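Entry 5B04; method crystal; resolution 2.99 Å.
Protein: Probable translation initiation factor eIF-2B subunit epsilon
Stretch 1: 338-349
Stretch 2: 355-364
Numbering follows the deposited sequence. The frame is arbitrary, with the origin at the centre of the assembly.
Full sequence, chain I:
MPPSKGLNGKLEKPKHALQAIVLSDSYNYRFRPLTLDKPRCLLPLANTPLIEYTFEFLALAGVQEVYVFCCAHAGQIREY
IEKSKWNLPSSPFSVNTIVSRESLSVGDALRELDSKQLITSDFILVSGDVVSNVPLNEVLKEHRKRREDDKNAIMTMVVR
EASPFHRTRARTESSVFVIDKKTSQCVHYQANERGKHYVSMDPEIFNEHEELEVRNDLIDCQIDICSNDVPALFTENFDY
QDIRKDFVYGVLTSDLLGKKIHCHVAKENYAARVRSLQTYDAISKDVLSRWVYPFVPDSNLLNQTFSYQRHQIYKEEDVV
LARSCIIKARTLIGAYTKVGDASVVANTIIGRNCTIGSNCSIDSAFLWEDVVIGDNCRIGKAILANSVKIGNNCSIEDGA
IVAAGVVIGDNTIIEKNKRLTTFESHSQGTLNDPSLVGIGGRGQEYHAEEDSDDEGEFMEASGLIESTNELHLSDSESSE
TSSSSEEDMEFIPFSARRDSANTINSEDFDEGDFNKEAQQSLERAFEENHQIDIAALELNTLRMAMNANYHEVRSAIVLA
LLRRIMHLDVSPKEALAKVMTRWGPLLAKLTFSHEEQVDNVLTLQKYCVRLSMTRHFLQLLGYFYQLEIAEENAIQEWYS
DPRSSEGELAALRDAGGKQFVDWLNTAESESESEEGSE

Stretch 1 338-349: KVGDASVVANTI
Stretch 2, residues 355-364: TIGSNCSIDS

Two successive coils of one chain stack in parallel and in near-perfect register, strands 344-346 and 361-363 having axes 1° apart in direction and 4.8 Å apart at closest approach, and even the turn between the strands is joined by a buried serine. At that turn Ser 343 (chi1 m) donates from OG to Gly 357 O at 2.6 Å, while Cys 360 N gives a weak hydrogen bond to Ser 343 OG at 3.4 Å, serving backbone groups outside the ladders. The first ladder pairs Lys 338 with Thr 355 and Val 339 with Ile 356: Ile 356 N donates to Lys 338 O (2.8 Å), and Gly 340 N weakly to Ile 356 O (2.7 Å). Gly 340 (phi/psi -79/-179) opens a type II turn ending at Ser 343; a CB there would lie 2.5 Å from Gly 357 C, so glycine fits. Ala 342 takes left-handed angles (56/28), as does Asn 359 (52/44), whose N donates to Asp 341 O at 2.7 Å. The second ladder pairs Val 344, Val 345 and Ala 346 with Ser 361, Ile 362 and Asp 363. Its hydrogen bonds run Val 344 N to Cys 360 O (2.6 Å), Ile 362 N to Val 344 O, Ala 346 N to Ile 362 O and Ser 364 N to Ala 346 O (each 2.8 Å). Val 339 and Val 345 (both t) share the buried sheet face with Ile 356 and Ile 362 (both m,t); branched aliphatic chains suit this layer, with Val 339 CG1 4.2 Å from Ile 356 CB and Val 345 CG1 4.4 Å from Ile 362 CB. The other face carries Lys 338, Thr 355, Val 344, Ser 361, Ala 346 and Asp 363, more accessible and mostly polar. Asn 347 (63/26) and Ser 364 (62/28) are also left-handed; Thr 348 (p) places CG2 3.6 Å from Ile 362 CG2. The contact buries 775 Å², both sides summed.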

# COMPACT_ATOMS: atom_id res chain seq x y z
N LYS I 338 -13.13 51.35 10.95
CA LYS I 338 -11.75 51.44 11.42
C LYS I 338 -11.67 51.12 12.90
O LYS I 338 -12.50 51.58 13.69
CB LYS I 338 -11.19 52.83 11.15
CG LYS I 338 -11.34 53.29 9.71
CD LYS I 338 -10.99 54.76 9.55
CE LYS I 338 -11.75 55.38 8.39
NZ LYS I 338 -12.32 54.35 7.48
N VAL I 339 -10.68 50.32 13.29
CA VAL I 339 -10.45 50.03 14.70
C VAL I 339 -9.03 50.42 15.09
O VAL I 339 -8.08 50.11 14.37
CB VAL I 339 -10.69 48.54 15.02
CG1 VAL I 339 -10.73 48.33 16.53
CG2 VAL I 339 -11.99 48.07 14.39
N GLY I 340 -8.90 51.10 16.22
CA GLY I 340 -7.64 51.69 16.63
C GLY I 340 -6.63 50.73 17.25
O GLY I 340 -6.89 49.53 17.38
N ASP I 341 -5.48 51.28 17.63
CA ASP I 341 -4.40 50.50 18.22
C ASP I 341 -4.77 49.95 19.59
O ASP I 341 -5.44 50.62 20.37
CB ASP I 341 -3.13 51.35 18.33
CG ASP I 341 -2.67 51.89 16.99
OD1 ASP I 341 -2.79 51.16 15.98
OD2 ASP I 341 -2.19 53.04 16.95
N ALA I 342 -4.32 48.72 19.87
CA ALA I 342 -4.51 48.07 21.17
C ALA I 342 -5.98 48.00 21.59
O ALA I 342 -6.29 47.97 22.78
CB ALA I 342 -3.70 48.80 22.24
N SER I 343 -6.88 47.95 20.61
CA SER I 343 -8.31 47.86 20.89
C SER I 343 -8.78 46.42 20.85
O SER I 343 -8.37 45.64 19.98
CB SER I 343 -9.10 48.71 19.89
OG SER I 343 -8.74 50.08 19.98
N VAL I 344 -9.65 46.06 21.79
CA VAL I 344 -10.15 44.69 21.89
C VAL I 344 -11.66 44.63 21.68
O VAL I 344 -12.43 45.13 22.49
CB VAL I 344 -9.82 44.07 23.26
CG1 VAL I 344 -10.27 42.62 23.30
CG2 VAL I 344 -8.33 44.18 23.54
N VAL I 345 -12.07 44.00 20.58
CA VAL I 345 -13.48 43.85 20.27
C VAL I 345 -13.90 42.39 20.34
O VAL I 345 -13.38 41.55 19.60
CB VAL I 345 -13.81 44.41 18.87
CG1 VAL I 345 -15.30 44.45 18.65
CG2 VAL I 345 -13.21 45.79 18.70
N ALA I 346 -14.82 42.08 21.24
CA ALA I 346 -15.21 40.69 21.48
C ALA I 346 -16.72 40.51 21.61
O ALA I 346 -17.35 41.18 22.42
CB ALA I 346 -14.51 40.16 22.72
N ASN I 347 -17.27 39.60 20.82
CA ASN I 347 -18.69 39.23 20.89
C ASN I 347 -19.63 40.40 20.56
O ASN I 347 -20.78 40.42 20.99
CB ASN I 347 -19.02 38.66 22.27
CG ASN I 347 -20.34 37.91 22.30
OD1 ASN I 347 -20.79 37.37 21.29
ND2 ASN I 347 -20.97 37.87 23.47
N THR I 348 -19.14 41.36 19.78
CA THR I 348 -19.98 42.50 19.40
C THR I 348 -20.29 42.53 17.91
O THR I 348 -19.58 41.92 17.10
CB THR I 348 -19.32 43.84 19.77
OG1 THR I 348 -18.44 44.25 18.72
CG2 THR I 348 -18.56 43.73 21.07
N ILE I 349 -21.35 43.23 17.55
CA ILE I 349 -21.72 43.44 16.16
C ILE I 349 -21.55 44.91 15.79
O ILE I 349 -22.04 45.79 16.49
CB ILE I 349 -23.17 42.99 15.88
CG1 ILE I 349 -23.31 41.49 16.10
CG2 ILE I 349 -23.58 43.36 14.47
CD1 ILE I 349 -24.73 40.98 16.01
N THR I 355 -16.04 54.04 13.53
CA THR I 355 -14.69 54.42 13.93
C THR I 355 -14.46 54.16 15.41
O THR I 355 -15.11 54.77 16.27
CB THR I 355 -14.40 55.90 13.62
OG1 THR I 355 -14.31 56.08 12.20
CG2 THR I 355 -13.09 56.34 14.26
N ILE I 356 -13.54 53.25 15.71
CA ILE I 356 -13.22 52.92 17.09
C ILE I 356 -11.78 53.29 17.41
O ILE I 356 -10.85 52.88 16.72
CB ILE I 356 -13.44 51.42 17.37
CG1 ILE I 356 -14.84 51.00 16.90
CG2 ILE I 356 -13.25 51.12 18.85
CD1 ILE I 356 -15.15 49.54 17.14
N GLY I 357 -11.60 54.08 18.47
CA GLY I 357 -10.29 54.62 18.81
C GLY I 357 -9.35 53.64 19.47
O GLY I 357 -9.65 52.45 19.61
N SER I 358 -8.19 54.15 19.89
CA SER I 358 -7.15 53.32 20.49
C SER I 358 -7.50 52.90 21.91
O SER I 358 -8.25 53.59 22.61
CB SER I 358 -5.81 54.07 20.48
OG SER I 358 -5.92 55.31 21.17
N ASN I 359 -6.94 51.77 22.33
CA ASN I 359 -7.12 51.24 23.69
C ASN I 359 -8.57 51.11 24.12
O ASN I 359 -8.93 51.47 25.24
CB ASN I 359 -6.36 52.11 24.70
CG ASN I 359 -4.86 51.89 24.65
OD1 ASN I 359 -4.35 50.90 25.17
ND2 ASN I 359 -4.15 52.81 24.01
N CYS I 360 -9.41 50.61 23.22
CA CYS I 360 -10.82 50.40 23.53
C CYS I 360 -11.11 48.94 23.85
O CYS I 360 -10.48 48.04 23.30
CB CYS I 360 -11.70 50.86 22.37
SG CYS I 360 -11.75 52.65 22.14
N SER I 361 -12.06 48.71 24.75
CA SER I 361 -12.50 47.37 25.07
C SER I 361 -14.01 47.25 24.89
O SER I 361 -14.78 47.71 25.74
CB SER I 361 -12.11 46.99 26.50
OG SER I 361 -12.59 45.70 26.84
N ILE I 362 -14.43 46.64 23.79
CA ILE I 362 -15.84 46.49 23.49
C ILE I 362 -16.24 45.02 23.56
O ILE I 362 -15.72 44.19 22.81
CB ILE I 362 -16.19 47.06 22.11
CG1 ILE I 362 -15.58 48.46 21.95
CG2 ILE I 362 -17.70 47.12 21.92
CD1 ILE I 362 -15.95 49.14 20.66
N ASP I 363 -17.17 44.70 24.46
CA ASP I 363 -17.55 43.31 24.70
C ASP I 363 -19.07 43.11 24.73
O ASP I 363 -19.76 43.72 25.54
CB ASP I 363 -16.94 42.82 26.01
CG ASP I 363 -17.34 41.40 26.35
OD1 ASP I 363 -16.73 40.46 25.80
OD2 ASP I 363 -18.27 41.22 27.17
N SER I 364 -19.56 42.25 23.84
CA SER I 364 -20.98 41.88 23.78
C SER I 364 -21.91 43.05 23.48
O SER I 364 -23.07 43.04 23.88
CB SER I 364 -21.40 41.20 25.09
OG SER I 364 -20.53 40.14 25.42